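Local coordinates for protein mite allergen Der p 5 (Dermatophagoides pteronyssinus, PDB 3MQ1) that is an IgE-binding dust mite allergen that forms homodimers and larger oligomers, while its native role in the mite remains undefined, at residues A44-I49 / R89-E94; G58-L63 / Y75-A80. All coordinates share one frame; numbering follows the deposited sequence.

Contact 1. Residues A44-I49 / R89-E94; sequences AEMDTI and RDLKKE
Met46 and Leu91 face each other across an antiparallel helix pair; the axes of segments 44-49 and 89-94 come within 10.2 Å, their N-to-C directions 154° apart. From Met46 CB, which points at helix 71-99, CG leaves beside the backbone N (chi1 -58°). Met46 CB and CG each stay 5.4 Å from Leu91 CD2, and Met46 SD is still 4.8 Å from Leu91 O, so the first three atoms only span the gap. The bend at chi3 (64°) then turns the methyl CE into the other segment. There Met46 CE lies 4.3 Å from Leu91 CD2 and 4.2 Å from Glu94 CB, beside the oxygen of the Leu91 backbone carbonyl. The other branch of Leu91 is used by Ile49, whose CG2 meets Leu91 CD1 at 3.7 Å, the two side chains crossing at about a right angle. One leucine thus meets Met46 and Ile49, about one helical turn apart. Leu23 also touches Met46, which brings in helix 4-32. The side-chain contacts across the interface are apolar; the contact therefore probably rests on apolar packing, with the charge of Glu94 directed away from it to a salt bridge with Arg97.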
ATOM      1  N   ALA B  44       2.239  15.377  38.138  1.00 84.58           N
ATOM      2  CA  ALA B  44       3.323  16.251  37.705  1.00 87.70           C
ATOM      3  C   ALA B  44       4.275  15.521  36.762  1.00 82.89           C
ATOM      4  O   ALA B  44       4.772  16.100  35.797  1.00 86.01           O
ATOM      5  CB  ALA B  44       4.079  16.794  38.909  1.00 71.00           C
ATOM      6  N   GLU B  45       4.522  14.246  37.049  1.00 76.47           N
ATOM      7  CA  GLU B  45       5.410  13.433  36.226  1.00 64.81           C
ATOM      8  C   GLU B  45       4.844  13.246  34.824  1.00 68.95           C
ATOM      9  O   GLU B  45       5.523  13.505  33.830  1.00 73.43           O
ATOM     10  CB  GLU B  45       5.648  12.071  36.880  1.00 60.39           C
ATOM     11  CG  GLU B  45       6.330  12.140  38.235  1.00 82.42           C
ATOM     12  CD  GLU B  45       6.431  10.783  38.903  1.00 95.72           C
ATOM     13  OE1 GLU B  45       5.905   9.803  38.337  1.00 92.21           O
ATOM     14  OE2 GLU B  45       7.035  10.696  39.993  1.00106.80           O
ATOM     15  N   MET B  46       3.596  12.796  34.750  1.00 59.41           N
ATOM     16  CA  MET B  46       2.943  12.562  33.469  1.00 53.51           C
ATOM     17  C   MET B  46       2.747  13.867  32.705  1.00 70.34           C
ATOM     18  O   MET B  46       2.710  13.875  31.475  1.00 97.50           O
ATOM     19  CB  MET B  46       1.599  11.859  33.671  1.00 71.38           C
ATOM     20  CG  MET B  46       1.703  10.525  34.391  1.00 81.27           C
ATOM     21  SD  MET B  46       0.137   9.634  34.447  1.00 85.82           S
ATOM     22  CE  MET B  46      -0.135   9.324  32.704  1.00101.78           C
ATOM     23  N   ASP B  47       2.625  14.967  33.440  1.00 63.24           N
ATOM     24  CA  ASP B  47       2.449  16.279  32.832  1.00 67.09           C
ATOM     25  C   ASP B  47       3.719  16.731  32.118  1.00 64.82           C
ATOM     26  O   ASP B  47       3.672  17.179  30.972  1.00 63.92           O
ATOM     27  CB  ASP B  47       2.048  17.311  33.887  1.00 82.18           C
ATOM     28  N   THR B  48       4.851  16.611  32.805  1.00 74.32           N
ATOM     29  CA  THR B  48       6.133  17.031  32.250  1.00 74.75           C
ATOM     30  C   THR B  48       6.442  16.287  30.956  1.00 73.81           C
ATOM     31  O   THR B  48       6.853  16.890  29.965  1.00 59.39           O
ATOM     32  CB  THR B  48       7.281  16.806  33.249  1.00 74.77           C
ATOM     33  OG1 THR B  48       6.987  17.477  34.481  1.00 67.17           O
ATOM     34  CG2 THR B  48       8.589  17.342  32.686  1.00 66.02           C
ATOM     35  N   ILE B  49       6.241  14.974  30.974  1.00 66.40           N
ATOM     36  CA  ILE B  49       6.460  14.148  29.793  1.00 51.63           C
ATOM     37  C   ILE B  49       5.611  14.633  28.624  1.00 58.44           C
ATOM     38  O   ILE B  49       6.101  14.772  27.504  1.00 68.45           O
ATOM     39  CB  ILE B  49       6.132  12.670  30.073  1.00 47.00           C
ATOM     40  CG1 ILE B  49       6.986  12.144  31.227  1.00 49.10           C
ATOM     41  CG2 ILE B  49       6.344  11.833  28.821  1.00 38.43           C
ATOM     42  CD1 ILE B  49       6.726  10.693  31.563  1.00 46.20           C
ATOM     43  N   ARG B  89      -1.080  10.248  23.607  1.00 94.03           N
ATOM     44  CA  ARG B  89      -2.477   9.833  23.637  1.00103.31           C
ATOM     45  C   ARG B  89      -2.755   8.940  24.841  1.00 95.48           C
ATOM     46  O   ARG B  89      -3.663   9.207  25.627  1.00 94.46           O
ATOM     47  CB  ARG B  89      -2.850   9.104  22.344  1.00122.21           C
ATOM     48  CG  ARG B  89      -4.282   8.596  22.307  1.00137.19           C
ATOM     49  CD  ARG B  89      -4.586   7.892  20.992  1.00149.49           C
ATOM     50  NE  ARG B  89      -4.386   8.773  19.845  1.00159.07           N
ATOM     51  CZ  ARG B  89      -4.588   8.411  18.581  1.00166.08           C
ATOM     52  NH1 ARG B  89      -4.999   7.183  18.297  1.00174.40           N
ATOM     53  NH2 ARG B  89      -4.380   9.279  17.601  1.00161.14           N
ATOM     54  N   ASP B  90      -1.967   7.878  24.978  1.00 97.81           N
ATOM     55  CA  ASP B  90      -2.119   6.955  26.095  1.00 98.29           C
ATOM     56  C   ASP B  90      -1.836   7.648  27.423  1.00 97.43           C
ATOM     57  O   ASP B  90      -2.475   7.355  28.432  1.00120.69           O
ATOM     58  CB  ASP B  90      -1.199   5.745  25.921  1.00 81.14           C
ATOM     59  CG  ASP B  90      -1.559   4.909  24.708  1.00 85.23           C
ATOM     60  OD1 ASP B  90      -2.588   5.206  24.065  1.00 96.66           O
ATOM     61  OD2 ASP B  90      -0.814   3.956  24.398  1.00 80.29           O
ATOM     62  N   LEU B  91      -0.878   8.569  27.413  1.00 74.55           N
ATOM     63  CA  LEU B  91      -0.540   9.334  28.607  1.00 65.17           C
ATOM     64  C   LEU B  91      -1.739  10.133  29.102  1.00 81.29           C
ATOM     65  O   LEU B  91      -2.113  10.052  30.272  1.00 83.49           O
ATOM     66  CB  LEU B  91       0.632  10.276  28.328  1.00 50.71           C
ATOM     67  CG  LEU B  91       1.995   9.629  28.073  1.00 72.07           C
ATOM     68  CD1 LEU B  91       3.010  10.674  27.640  1.00 90.45           C
ATOM     69  CD2 LEU B  91       2.476   8.885  29.309  1.00 57.23           C
ATOM     70  N   LYS B  92      -2.338  10.907  28.201  1.00 83.06           N
ATOM     71  CA  LYS B  92      -3.483  11.739  28.547  1.00 80.08           C
ATOM     72  C   LYS B  92      -4.650  10.900  29.057  1.00 95.02           C
ATOM     73  O   LYS B  92      -5.324  11.276  30.016  1.00 88.59           O
ATOM     74  CB  LYS B  92      -3.921  12.574  27.341  1.00 64.52           C
ATOM     75  N   LYS B  93      -4.883   9.761  28.412  1.00 99.65           N
ATOM     76  CA  LYS B  93      -5.970   8.870  28.799  1.00 95.84           C
ATOM     77  C   LYS B  93      -5.688   8.193  30.136  1.00 92.61           C
ATOM     78  O   LYS B  93      -6.525   8.208  31.038  1.00 84.40           O
ATOM     79  CB  LYS B  93      -6.211   7.816  27.717  1.00 97.82           C
ATOM     80  CG  LYS B  93      -6.636   8.388  26.374  1.00102.43           C
ATOM     81  CD  LYS B  93      -6.865   7.287  25.352  1.00104.69           C
ATOM     82  N   GLU B  94      -4.505   7.600  30.255  1.00 94.52           N
ATOM     83  CA  GLU B  94      -4.110   6.910  31.477  1.00 90.46           C
ATOM     84  C   GLU B  94      -4.170   7.837  32.683  1.00 98.10           C
ATOM     85  O   GLU B  94      -4.639   7.448  33.753  1.00126.57           O
ATOM     86  CB  GLU B  94      -2.700   6.332  31.337  1.00 92.39           C
ATOM     87  CG  GLU B  94      -2.194   5.619  32.582  1.00 86.67           C
ATOM     88  CD  GLU B  94      -2.947   4.334  32.868  1.00 99.40           C
ATOM     89  OE1 GLU B  94      -3.845   3.977  32.077  1.00117.44           O
ATOM     90  OE2 GLU B  94      -2.637   3.677  33.884  1.00 94.93           O
TER

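Contact 2. Residues G58-L63 / Y75-A80; sequences GVLDRL and YNLEMA. With PO4 (phosphate ion), chain U.
In the antiparallel hairpin made by helix 36-63 and helix 71-99, Leu60 and Leu63 meet Leu77 and Ala80 close to the connecting turn. The axes of segments 58-63 and 75-80 approach to 9.7 Å at 159°, and Leu60 stands level with Leu77. The methyl Leu77 CD2 is shared: it touches Leu60 CD2 at 3.9 Å and Leu63 CD1 at 3.7 Å, so one methyl meets both side chains, three residues apart. Its sister methyl, Leu77 CD1, packs against Leu63 CB at 3.8 Å. Leu63 and Leu77 cross nearly at right angles. Leu60 CD1 and CD2 lie 3.8 and 4.0 Å from Ala80 CB, and CD1 also lies against the Ala80 backbone carbonyl. Leu77 is covered further by Met64 and Leu69 of the connection, while Met52 of a second subunit packs on Leu63. On another side of helix 36-63, Arg62 holds a phosphate, probably from the crystallisation liquor, by its guanidinium edge. Arg62 NH2 donates to phosphate O3 at 2.6 Å in a bent bond (136°), and Arg62 NH1 adds a weak one to the same oxygen. Apolar residues spaced three apart on each helix, facing each other across an antiparallel pair, form the apolar seam of a helical hairpin.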
ATOM      1  N   GLY B  58       6.620  20.306  17.981  1.00 56.22           N
ATOM      2  CA  GLY B  58       6.817  21.619  17.399  1.00 49.35           C
ATOM      3  C   GLY B  58       8.122  21.693  16.633  1.00 55.26           C
ATOM      4  O   GLY B  58       8.201  22.322  15.579  1.00 64.73           O
ATOM      5  N   VAL B  59       9.149  21.041  17.167  1.00 45.17           N
ATOM      6  CA  VAL B  59      10.450  20.993  16.511  1.00 36.19           C
ATOM      7  C   VAL B  59      10.377  20.133  15.255  1.00 47.22           C
ATOM      8  O   VAL B  59      10.955  20.469  14.222  1.00 52.32           O
ATOM      9  CB  VAL B  59      11.534  20.427  17.447  1.00 36.16           C
ATOM     10  CG1 VAL B  59      12.880  20.389  16.740  1.00 46.63           C
ATOM     11  CG2 VAL B  59      11.617  21.252  18.722  1.00 30.64           C
ATOM     12  N   LEU B  60       9.656  19.020  15.353  1.00 44.40           N
ATOM     13  CA  LEU B  60       9.496  18.100  14.234  1.00 34.67           C
ATOM     14  C   LEU B  60       8.705  18.737  13.099  1.00 45.02           C
ATOM     15  O   LEU B  60       8.904  18.409  11.930  1.00 54.10           O
ATOM     16  CB  LEU B  60       8.812  16.813  14.695  1.00 33.37           C
ATOM     17  CG  LEU B  60       9.593  15.977  15.709  1.00 40.08           C
ATOM     18  CD1 LEU B  60       8.753  14.814  16.211  1.00 25.60           C
ATOM     19  CD2 LEU B  60      10.896  15.484  15.102  1.00 33.95           C
ATOM     20  N   ASP B  61       7.801  19.646  13.451  1.00 49.12           N
ATOM     21  CA  ASP B  61       7.012  20.367  12.459  1.00 56.62           C
ATOM     22  C   ASP B  61       7.879  21.370  11.709  1.00 69.21           C
ATOM     23  O   ASP B  61       7.724  21.561  10.503  1.00 71.99           O
ATOM     24  CB  ASP B  61       5.835  21.084  13.125  1.00 63.66           C
ATOM     25  CG  ASP B  61       4.710  20.137  13.497  1.00 65.82           C
ATOM     26  OD1 ASP B  61       4.605  19.064  12.868  1.00 55.83           O
ATOM     27  OD2 ASP B  61       3.930  20.470  14.412  1.00 74.01           O
ATOM     28  N   ARG B  62       8.791  22.008  12.434  1.00 65.66           N
ATOM     29  CA  ARG B  62       9.704  22.981  11.847  1.00 54.20           C
ATOM     30  C   ARG B  62      10.682  22.301  10.898  1.00 50.18           C
ATOM     31  O   ARG B  62      10.943  22.794   9.801  1.00 47.61           O
ATOM     32  CB  ARG B  62      10.471  23.717  12.947  1.00 68.96           C
ATOM     33  CG  ARG B  62       9.587  24.486  13.911  1.00 83.07           C
ATOM     34  CD  ARG B  62      10.339  24.846  15.182  1.00109.76           C
ATOM     35  NE  ARG B  62       9.473  25.502  16.155  1.00127.77           N
ATOM     36  CZ  ARG B  62       9.832  25.790  17.402  1.00140.70           C
ATOM     37  NH1 ARG B  62      11.045  25.474  17.837  1.00142.07           N
ATOM     38  NH2 ARG B  62       8.974  26.391  18.214  1.00145.11           N
ATOM     39  N   LEU B  63      11.219  21.165  11.332  1.00 48.20           N
ATOM     40  CA  LEU B  63      12.177  20.408  10.534  1.00 47.68           C
ATOM     41  C   LEU B  63      11.589  19.996   9.191  1.00 49.19           C
ATOM     42  O   LEU B  63      12.268  20.043   8.167  1.00 49.67           O
ATOM     43  CB  LEU B  63      12.644  19.170  11.300  1.00 45.08           C
ATOM     44  CG  LEU B  63      13.462  19.428  12.564  1.00 31.21           C
ATOM     45  CD1 LEU B  63      13.672  18.139  13.343  1.00 35.98           C
ATOM     46  CD2 LEU B  63      14.794  20.074  12.215  1.00 26.19           C
ATOM     47  N   TYR B  75      10.212  10.802   6.147  1.00 53.73           N
ATOM     48  CA  TYR B  75       9.577   9.661   6.796  1.00 57.10           C
ATOM     49  C   TYR B  75       9.997   9.552   8.257  1.00 49.16           C
ATOM     50  O   TYR B  75       9.161   9.344   9.137  1.00 36.36           O
ATOM     51  CB  TYR B  75       9.902   8.364   6.054  1.00 69.28           C
ATOM     52  CG  TYR B  75       9.304   7.130   6.691  1.00 77.39           C
ATOM     53  CD1 TYR B  75       7.965   6.810   6.509  1.00 74.32           C
ATOM     54  CD2 TYR B  75      10.078   6.285   7.476  1.00 55.77           C
ATOM     55  CE1 TYR B  75       7.414   5.684   7.091  1.00 73.05           C
ATOM     56  CE2 TYR B  75       9.536   5.156   8.061  1.00 55.22           C
ATOM     57  CZ  TYR B  75       8.203   4.861   7.865  1.00 64.09           C
ATOM     58  OH  TYR B  75       7.659   3.739   8.445  1.00 60.40           O
ATOM     59  N   ASN B  76      11.294   9.694   8.511  1.00 42.63           N
ATOM     60  CA  ASN B  76      11.815   9.649   9.873  1.00 29.61           C
ATOM     61  C   ASN B  76      11.142  10.687  10.766  1.00 33.07           C
ATOM     62  O   ASN B  76      10.798  10.403  11.913  1.00 44.94           O
ATOM     63  CB  ASN B  76      13.331   9.853   9.880  1.00 38.74           C
ATOM     64  CG  ASN B  76      14.075   8.731   9.185  1.00 39.58           C
ATOM     65  OD1 ASN B  76      13.467   7.794   8.667  1.00 38.05           O
ATOM     66  ND2 ASN B  76      15.400   8.819   9.170  1.00 31.11           N
ATOM     67  N   LEU B  77      10.958  11.889  10.230  1.00 31.34           N
ATOM     68  CA  LEU B  77      10.289  12.960  10.957  1.00 53.89           C
ATOM     69  C   LEU B  77       8.819  12.626  11.190  1.00 53.44           C
ATOM     70  O   LEU B  77       8.293  12.828  12.284  1.00 56.62           O
ATOM     71  CB  LEU B  77      10.414  14.283  10.201  1.00 58.00           C
ATOM     72  CG  LEU B  77      11.823  14.867  10.090  1.00 52.15           C
ATOM     73  CD1 LEU B  77      11.822  16.113   9.220  1.00 59.55           C
ATOM     74  CD2 LEU B  77      12.382  15.173  11.471  1.00 53.85           C
ATOM     75  N   GLU B  78       8.162  12.117  10.151  1.00 40.34           N
ATOM     76  CA  GLU B  78       6.760  11.725  10.249  1.00 51.28           C
ATOM     77  C   GLU B  78       6.554  10.682  11.343  1.00 62.57           C
ATOM     78  O   GLU B  78       5.650  10.805  12.168  1.00 72.81           O
ATOM     79  CB  GLU B  78       6.256  11.184   8.908  1.00 55.56           C
ATOM     80  CG  GLU B  78       6.153  12.229   7.808  1.00 82.72           C
ATOM     81  CD  GLU B  78       5.636  11.653   6.504  1.00 95.59           C
ATOM     82  OE1 GLU B  78       5.421  10.424   6.439  1.00 93.30           O
ATOM     83  OE2 GLU B  78       5.442  12.429   5.544  1.00106.65           O
ATOM     84  N   MET B  79       7.401   9.657  11.344  1.00 63.45           N
ATOM     85  CA  MET B  79       7.325   8.598  12.345  1.00 61.02           C
ATOM     86  C   MET B  79       7.621   9.134  13.739  1.00 69.46           C
ATOM     87  O   MET B  79       6.957   8.770  14.709  1.00 74.32           O
ATOM     88  CB  MET B  79       8.296   7.467  12.006  1.00 56.52           C
ATOM     89  CG  MET B  79       7.936   6.699  10.747  1.00 68.86           C
ATOM     90  SD  MET B  79       6.283   5.988  10.828  1.00100.86           S
ATOM     91  CE  MET B  79       6.420   4.973  12.297  1.00191.47           C
ATOM     92  N   ALA B  80       8.626   9.998  13.833  1.00 57.22           N
ATOM     93  CA  ALA B  80       8.999  10.602  15.105  1.00 39.21           C
ATOM     94  C   ALA B  80       7.830  11.385  15.688  1.00 51.54           C
ATOM     95  O   ALA B  80       7.606  11.380  16.898  1.00 53.77           O
ATOM     96  CB  ALA B  80      10.209  11.505  14.930  1.00 28.75           C
TER
HETATM   97  P   PO4 U 213       9.168  24.542  21.310  1.00193.96           P
HETATM   98  O1  PO4 U 213       7.862  24.149  20.659  1.00191.94           O
HETATM   99  O2  PO4 U 213      10.122  23.374  21.266  1.00198.74           O
HETATM  100  O3  PO4 U 213       9.788  25.698  20.565  1.00199.62           O
HETATM  101  O4  PO4 U 213       8.917  24.943  22.744  1.00189.67           O

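Overall arrangement
From the N terminus, helix 4-32 comes first, and it touches contact 1 through Leu23 and Ile27. Helix 36-63 follows, presenting 44-49 and then 58-63. After the turn, helix 71-99 returns with 75-80 and then 89-94. Contact 2 closes the short loop, with 11 residues between its segments; contact 1 closes the long one, with 39, and encloses the first without crossing it. The centres lie 21 Å apart along the same hairpin and the contacts do not touch. Both reach a second subunit, so the hairpin also takes part in assembly. Segments 75-80 and 89-94 belong to an experimentally mapped immunodominant IgE-binding epitope, both on the returning helix.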